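Local coordinates for protein type II restriction enzyme SfiI (PDB 2EZV) that recognises the interrupted palindrome 5'-GGCCN(5)GGCC-3' in double-stranded DNA and, acting as a tetramer, cleaves it to leave terminal 5'-phosphates, at the calcium ion site, the interface of chains A and B and the interface of chains A and C. Coordinates in Å, arbitrary orientation; residue numbers count along the deposited sequence, not the author numbering. Chains: chain A/B/C, Type II restriction enzyme SfiI.

Contact 1: the calcium ion site. Residues chain A 55, 79, 100-102, 116. With CA (calcium ion), chain D.
This is the nuclease active centre, where A:Asp79 and the A:Asp100-A:Ala101-A:Lys102 stretch of strand 93-104 form a PD-(D/E)XK motif around a calcium ion, which probably stands in for the magnesium cofactor. The two aspartates converge on the ion from different backbone segments: A:Asp79 has CG anti to its carbonyl carbon (chi1 -54°), A:Asp100 has CG anti to its backbone N (chi1 -154°). Each binds through one oxygen, OD2 of A:Asp79 and OD1 of A:Asp100, both 2.4 Å from the calcium, and these oxygens subtend 77° there. The backbone O of A:Ala101 is a further ligand; water or weak ligands may be missing from the model.

A:Asp100 OD2 accepts the backbone N-H of A:Asp79 at 3.2 Å, from above the carboxylate plane, so the backbone of A:Asp79 steadies the A:Asp100 carboxylate. A:Ala101 N in turn places A:Asp79 OD2, at 2.6 Å and again from above the plane. A:Glu55 OE2, on helix 49-62, is 4.3 Å from the calcium and not a direct ligand. The motif lysine, A:Lys102, bends at chi2 into a long salt bridge, NZ to A:Asp100 OD1 at 3.4 Å, weak as a hydrogen bond, which may temper the local negative charge. A:Lys102 NZ also donates to A:Gln116 OE1 at 2.8 Å, on a lone pair in the carbonyl plane.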
# COMPACT_ATOMS: atom_id res chain seq x y z
N GLU A 55 17.71 -7.46 -10.03
CA GLU A 55 16.96 -7.61 -8.79
C GLU A 55 16.01 -6.44 -8.57
O GLU A 55 14.83 -6.65 -8.29
CB GLU A 55 17.92 -7.72 -7.59
CG GLU A 55 18.97 -8.82 -7.75
CD GLU A 55 19.89 -8.93 -6.55
OE1 GLU A 55 20.28 -7.89 -5.99
OE2 GLU A 55 20.25 -10.07 -6.18
N ASP A 79 15.50 -13.23 -3.79
CA ASP A 79 15.32 -11.82 -4.12
C ASP A 79 13.97 -11.20 -3.75
O ASP A 79 13.93 -10.16 -3.09
CB ASP A 79 15.59 -11.59 -5.61
CG ASP A 79 16.95 -12.12 -6.06
OD1 ASP A 79 17.97 -11.68 -5.49
OD2 ASP A 79 16.99 -12.97 -6.98
N ASP A 100 13.09 -15.23 -8.00
CA ASP A 100 14.50 -14.88 -7.98
C ASP A 100 14.90 -14.29 -9.32
O ASP A 100 14.43 -14.73 -10.37
CB ASP A 100 15.34 -16.11 -7.68
CG ASP A 100 16.66 -15.76 -7.03
OD1 ASP A 100 17.70 -15.78 -7.73
OD2 ASP A 100 16.64 -15.44 -5.82
N ALA A 101 15.76 -13.28 -9.28
CA ALA A 101 16.23 -12.59 -10.47
C ALA A 101 17.61 -13.06 -10.92
O ALA A 101 18.46 -13.41 -10.10
CB ALA A 101 16.25 -11.08 -10.22
N LYS A 102 17.84 -13.04 -12.23
CA LYS A 102 19.12 -13.46 -12.79
C LYS A 102 19.49 -12.55 -13.96
O LYS A 102 18.66 -12.25 -14.81
CB LYS A 102 19.03 -14.90 -13.33
CG LYS A 102 18.43 -15.94 -12.38
CD LYS A 102 19.43 -16.42 -11.32
CE LYS A 102 18.80 -17.50 -10.44
NZ LYS A 102 19.70 -17.99 -9.34
N GLN A 116 17.20 -22.23 -3.77
CA GLN A 116 16.19 -21.73 -4.71
C GLN A 116 15.55 -22.90 -5.45
O GLN A 116 14.71 -22.71 -6.33
CB GLN A 116 16.84 -20.76 -5.70
CG GLN A 116 17.73 -19.70 -5.06
CD GLN A 116 18.59 -18.93 -6.06
OE1 GLN A 116 18.95 -19.44 -7.12
NE2 GLN A 116 18.96 -17.70 -5.70
CA CA D . 19.08 -13.81 -7.83

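Contact 2: the interface of chains A and B. Residues chain A 38, 42, 45, 48-49, 52-53, 56; chain B 74-77.
A two-fold symmetric interface between identical subunits joins A and B within the SfiI tetramer; in this patch a loop of one PD-(D/E)XK-type nuclease subunit, B:Phe74 to B:Phe77, lies across helix 49-62 and the end of helix 10-41 of the other, and the twin patch repeats it with chains exchanged. The loop is anchored by its backbone: B:Gly76 N donates to A:Asp56 OD2 at 3.0 Å, 154° at the hydrogen, approaching nearly along the C-O axis of the carboxylate. Water 2 touches A:Asp56 OD2 at 2.8 Å and also B:Gly76 O, so OD2 takes both the backbone N-H and the water.

Upstream, B:Ala75 CB packs 3.4 Å from A:Leu53 CD2 and also against A:Ile38 CG2 and A:Asp56 CB. The backbone N of B:Ala75 reaches A:Thr42 OG1 through water 1; that hydroxyl in turn donates to a lone pair of A:Ile38 O at 2.7 Å, which fixes its rotation.

Downstream, the B:Phe77 ring takes A:Val52 CG1 over the centre of one face, 4.1 Å above the plane. A:Glu49, bent at chi2 (-97°), crosses the ring obliquely at its rim: CG lies 3.5 Å from B:Phe77 CE1, and the carboxylate is turned 61° from the ring plane.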
# COMPACT_ATOMS: atom_id res chain seq x y z
N ILE A 38 16.31 1.62 -17.16
CA ILE A 38 17.14 1.34 -15.98
C ILE A 38 18.26 0.36 -16.29
O ILE A 38 19.40 0.56 -15.87
CB ILE A 38 16.30 0.75 -14.81
CG1 ILE A 38 15.29 1.78 -14.33
CG2 ILE A 38 17.21 0.35 -13.66
CD1 ILE A 38 15.93 3.09 -13.91
N THR A 42 21.89 2.80 -16.74
CA THR A 42 22.45 2.97 -15.40
C THR A 42 23.95 2.65 -15.40
O THR A 42 24.35 1.53 -15.67
CB THR A 42 21.74 2.06 -14.38
OG1 THR A 42 20.39 2.51 -14.22
CG2 THR A 42 22.46 2.10 -13.02
N ASP A 45 28.93 0.29 -11.68
CA ASP A 45 29.71 0.51 -10.48
C ASP A 45 30.37 -0.81 -10.15
O ASP A 45 29.71 -1.76 -9.74
CB ASP A 45 28.80 0.96 -9.34
CG ASP A 45 28.23 2.36 -9.55
OD1 ASP A 45 29.01 3.33 -9.44
OD2 ASP A 45 27.02 2.49 -9.82
N GLY A 48 29.47 -6.14 -12.61
CA GLY A 48 28.58 -6.99 -11.85
C GLY A 48 27.39 -6.16 -11.39
O GLY A 48 26.68 -6.52 -10.45
N GLU A 49 27.18 -5.04 -12.07
CA GLU A 49 26.09 -4.12 -11.77
C GLU A 49 24.74 -4.67 -12.26
O GLU A 49 23.70 -4.41 -11.65
CB GLU A 49 26.37 -2.77 -12.43
CG GLU A 49 26.43 -1.58 -11.48
CD GLU A 49 25.13 -0.83 -11.41
OE1 GLU A 49 24.47 -0.71 -12.46
OE2 GLU A 49 24.76 -0.35 -10.31
N VAL A 52 22.36 -6.18 -9.60
CA VAL A 52 21.44 -5.35 -8.84
C VAL A 52 20.37 -4.75 -9.74
O VAL A 52 19.26 -4.45 -9.29
CB VAL A 52 22.18 -4.23 -8.06
CG1 VAL A 52 22.70 -3.16 -9.00
CG2 VAL A 52 21.24 -3.62 -7.05
N LEU A 53 20.70 -4.56 -11.01
CA LEU A 53 19.74 -4.01 -11.95
C LEU A 53 18.59 -4.99 -12.10
O LEU A 53 17.41 -4.61 -12.04
CB LEU A 53 20.40 -3.79 -13.30
CG LEU A 53 21.51 -2.74 -13.33
CD1 LEU A 53 22.05 -2.63 -14.75
CD2 LEU A 53 20.96 -1.40 -12.85
N ASP A 56 16.51 -5.22 -8.72
CA ASP A 56 15.68 -4.03 -8.53
C ASP A 56 14.53 -3.91 -9.53
O ASP A 56 13.41 -3.57 -9.13
CB ASP A 56 16.54 -2.76 -8.57
CG ASP A 56 17.40 -2.59 -7.31
OD1 ASP A 56 17.25 -3.39 -6.37
OD2 ASP A 56 18.23 -1.64 -7.26
N PHE B 74 15.13 3.96 -9.08
CA PHE B 74 16.46 3.74 -9.66
C PHE B 74 17.06 2.47 -9.06
O PHE B 74 16.70 2.05 -7.96
CB PHE B 74 17.37 4.95 -9.39
CG PHE B 74 17.65 5.20 -7.93
CD1 PHE B 74 18.66 4.50 -7.27
CD2 PHE B 74 16.88 6.11 -7.21
CE1 PHE B 74 18.91 4.71 -5.92
CE2 PHE B 74 17.12 6.32 -5.86
CZ PHE B 74 18.14 5.62 -5.21
N ALA B 75 17.96 1.84 -9.81
CA ALA B 75 18.62 0.62 -9.34
C ALA B 75 20.01 0.99 -8.82
O ALA B 75 20.63 1.95 -9.29
CB ALA B 75 18.72 -0.37 -10.48
N GLY B 76 20.50 0.23 -7.85
CA GLY B 76 21.81 0.51 -7.28
C GLY B 76 22.09 -0.45 -6.14
O GLY B 76 21.17 -1.15 -5.69
N PHE B 77 23.33 -0.50 -5.67
CA PHE B 77 23.67 -1.44 -4.60
C PHE B 77 23.13 -1.13 -3.21
O PHE B 77 23.17 -1.98 -2.32
CB PHE B 77 25.19 -1.64 -4.52
CG PHE B 77 25.77 -2.23 -5.77
CD1 PHE B 77 26.07 -1.43 -6.86
CD2 PHE B 77 26.01 -3.60 -5.85
CE1 PHE B 77 26.60 -1.98 -8.03
CE2 PHE B 77 26.53 -4.16 -7.01
CZ PHE B 77 26.83 -3.35 -8.10
O HOH W 1 18.79 3.60 -12.23
O HOH W 2 18.16 -0.11 -4.87

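Contact 3: the interface of chains A and C. Residues chain A 22-23, 26-27, 30; chain C 3, 68, 85, 92.
C:Leu92 forms the apolar centre, its CG anti to the backbone N (chi1 178°), and with chi2 at 66° both methyls meet helix 10-41 of A. CD2 lies against the aliphatic part of A:Gln26, 3.3 Å from CG, while CD1 faces A:Thr23 OG1 and CB touches A:Arg22 CG, the arginine and leucine side chains crossing at about a right angle. On its own chain CD2 also covers the rim of one C:Trp85 face, a face that it shares with the amide carbon CD of A:Gln26, 4.1 Å above the indole plane.

Beside this, C:Tyr68 is backed by its own chain and touched by A. C:Trp85 CD1 sits over the centre of one face of its ring, 3.4 Å above the plane, and A:Thr23 CG2 meets CD1 of the phenol, the two side chains sliding past each other in opposite directions.

The polar rim follows. C:Tyr68 OH and A:Gln30 NE2, 3.2 Å apart, are a close pair that may be a weak hydrogen bond beside two water links. Water 3, at the edge of the phenol and in its plane, joins the two groups; it is 2.6 Å from C:Tyr68 OH. Water 4, 2.9 Å from C:Trp85 NE1, links it to A:Gln30 NE2. A:Gln26 and C:Gln3 point tip to tip, but the N-H of C:Gln3 NE2 is turned away from OE1. In this two-fold symmetric interface of the tetramer, one flank of the long helix 10-41 packs on strand 80-86 and the loops carrying C:Tyr68 and C:Leu92.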
# COMPACT_ATOMS: atom_id res chain seq x y z
N ARG A 22 1.12 -15.82 -15.01
CA ARG A 22 0.45 -14.89 -15.92
C ARG A 22 0.40 -13.47 -15.34
O ARG A 22 0.57 -12.49 -16.06
CB ARG A 22 -0.98 -15.35 -16.22
CG ARG A 22 -1.71 -14.42 -17.18
CD ARG A 22 -1.05 -14.44 -18.56
NE ARG A 22 -1.69 -13.54 -19.52
CZ ARG A 22 -1.49 -12.22 -19.55
NH1 ARG A 22 -0.66 -11.67 -18.69
NH2 ARG A 22 -2.12 -11.47 -20.44
N THR A 23 0.17 -13.36 -14.04
CA THR A 23 0.10 -12.06 -13.38
C THR A 23 1.45 -11.37 -13.44
O THR A 23 1.55 -10.18 -13.71
CB THR A 23 -0.29 -12.20 -11.89
OG1 THR A 23 -1.58 -12.82 -11.78
CG2 THR A 23 -0.34 -10.84 -11.21
N GLN A 26 2.44 -9.94 -16.91
CA GLN A 26 1.80 -8.67 -17.22
C GLN A 26 2.56 -7.55 -16.54
O GLN A 26 2.75 -6.48 -17.12
CB GLN A 26 0.35 -8.65 -16.74
CG GLN A 26 -0.65 -9.04 -17.80
CD GLN A 26 -1.11 -7.88 -18.65
OE1 GLN A 26 -1.81 -8.07 -19.63
NE2 GLN A 26 -0.73 -6.68 -18.27
N ALA A 27 2.97 -7.80 -15.30
CA ALA A 27 3.69 -6.82 -14.50
C ALA A 27 4.99 -6.40 -15.17
O ALA A 27 5.28 -5.21 -15.29
CB ALA A 27 3.97 -7.38 -13.11
N GLN A 30 4.23 -4.54 -18.49
CA GLN A 30 3.85 -3.15 -18.29
C GLN A 30 4.97 -2.29 -17.75
O GLN A 30 4.95 -1.07 -17.91
CB GLN A 30 2.60 -3.08 -17.40
CG GLN A 30 1.37 -3.65 -18.12
CD GLN A 30 0.07 -3.52 -17.35
OE1 GLN A 30 -0.99 -3.86 -17.87
NE2 GLN A 30 0.14 -3.04 -16.11
N GLN C 3 -8.68 -12.38 -21.82
CA GLN C 3 -8.53 -11.05 -21.23
C GLN C 3 -9.92 -10.40 -21.30
O GLN C 3 -10.29 -9.60 -20.44
CB GLN C 3 -7.53 -10.19 -22.00
CG GLN C 3 -6.06 -10.53 -21.79
CD GLN C 3 -5.15 -9.40 -22.27
OE1 GLN C 3 -5.22 -8.98 -23.42
NE2 GLN C 3 -4.29 -8.91 -21.37
N TYR C 68 -3.72 -6.52 -7.64
CA TYR C 68 -3.05 -5.83 -8.75
C TYR C 68 -3.87 -4.65 -9.29
O TYR C 68 -4.64 -4.81 -10.24
CB TYR C 68 -2.82 -6.86 -9.85
CG TYR C 68 -1.91 -6.47 -10.99
CD1 TYR C 68 -1.58 -7.40 -11.98
CD2 TYR C 68 -1.36 -5.18 -11.08
CE1 TYR C 68 -0.73 -7.06 -13.04
CE2 TYR C 68 -0.51 -4.83 -12.13
CZ TYR C 68 -0.19 -5.78 -13.11
OH TYR C 68 0.68 -5.47 -14.13
N TRP C 85 -6.81 -5.93 -11.64
CA TRP C 85 -6.59 -7.15 -12.41
C TRP C 85 -6.89 -8.30 -11.44
O TRP C 85 -6.40 -8.31 -10.31
CB TRP C 85 -5.13 -7.30 -12.86
CG TRP C 85 -4.68 -6.37 -13.93
CD1 TRP C 85 -3.87 -5.29 -13.78
CD2 TRP C 85 -4.93 -6.50 -15.34
NE1 TRP C 85 -3.58 -4.74 -15.01
CE2 TRP C 85 -4.22 -5.46 -15.98
CE3 TRP C 85 -5.68 -7.40 -16.11
CZ2 TRP C 85 -4.23 -5.30 -17.37
CZ3 TRP C 85 -5.69 -7.23 -17.50
CH2 TRP C 85 -4.97 -6.19 -18.11
N LEU C 92 -5.82 -13.41 -16.65
CA LEU C 92 -5.68 -12.27 -15.75
C LEU C 92 -6.76 -11.27 -16.19
O LEU C 92 -6.56 -10.48 -17.12
CB LEU C 92 -4.30 -11.65 -15.88
CG LEU C 92 -4.06 -10.43 -15.01
CD1 LEU C 92 -4.10 -10.83 -13.54
CD2 LEU C 92 -2.71 -9.80 -15.38
O HOH W 3 1.88 -3.11 -14.00
O HOH W 4 -2.36 -2.18 -14.47

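The C-alpha centres of contacts 1 and 2 lie about 14 Å apart, those of contacts 1 and 3 about 20 Å, and those of contacts 2 and 3 about 25 Å. Helix 49-62 ties contact 1 to contact 2, since A:Glu55 and A:Asp56 are neighbours on it; the loop docking in contact 2 ends two residues before the metal-binding aspartate of its own subunit. Helix 10-41 reaches from contact 3 to contact 2. Each subunit thus touches two neighbours through different surfaces, as fits a tetramer built from two kinds of two-fold interface, and subunit packing could plausibly be felt at the active centre.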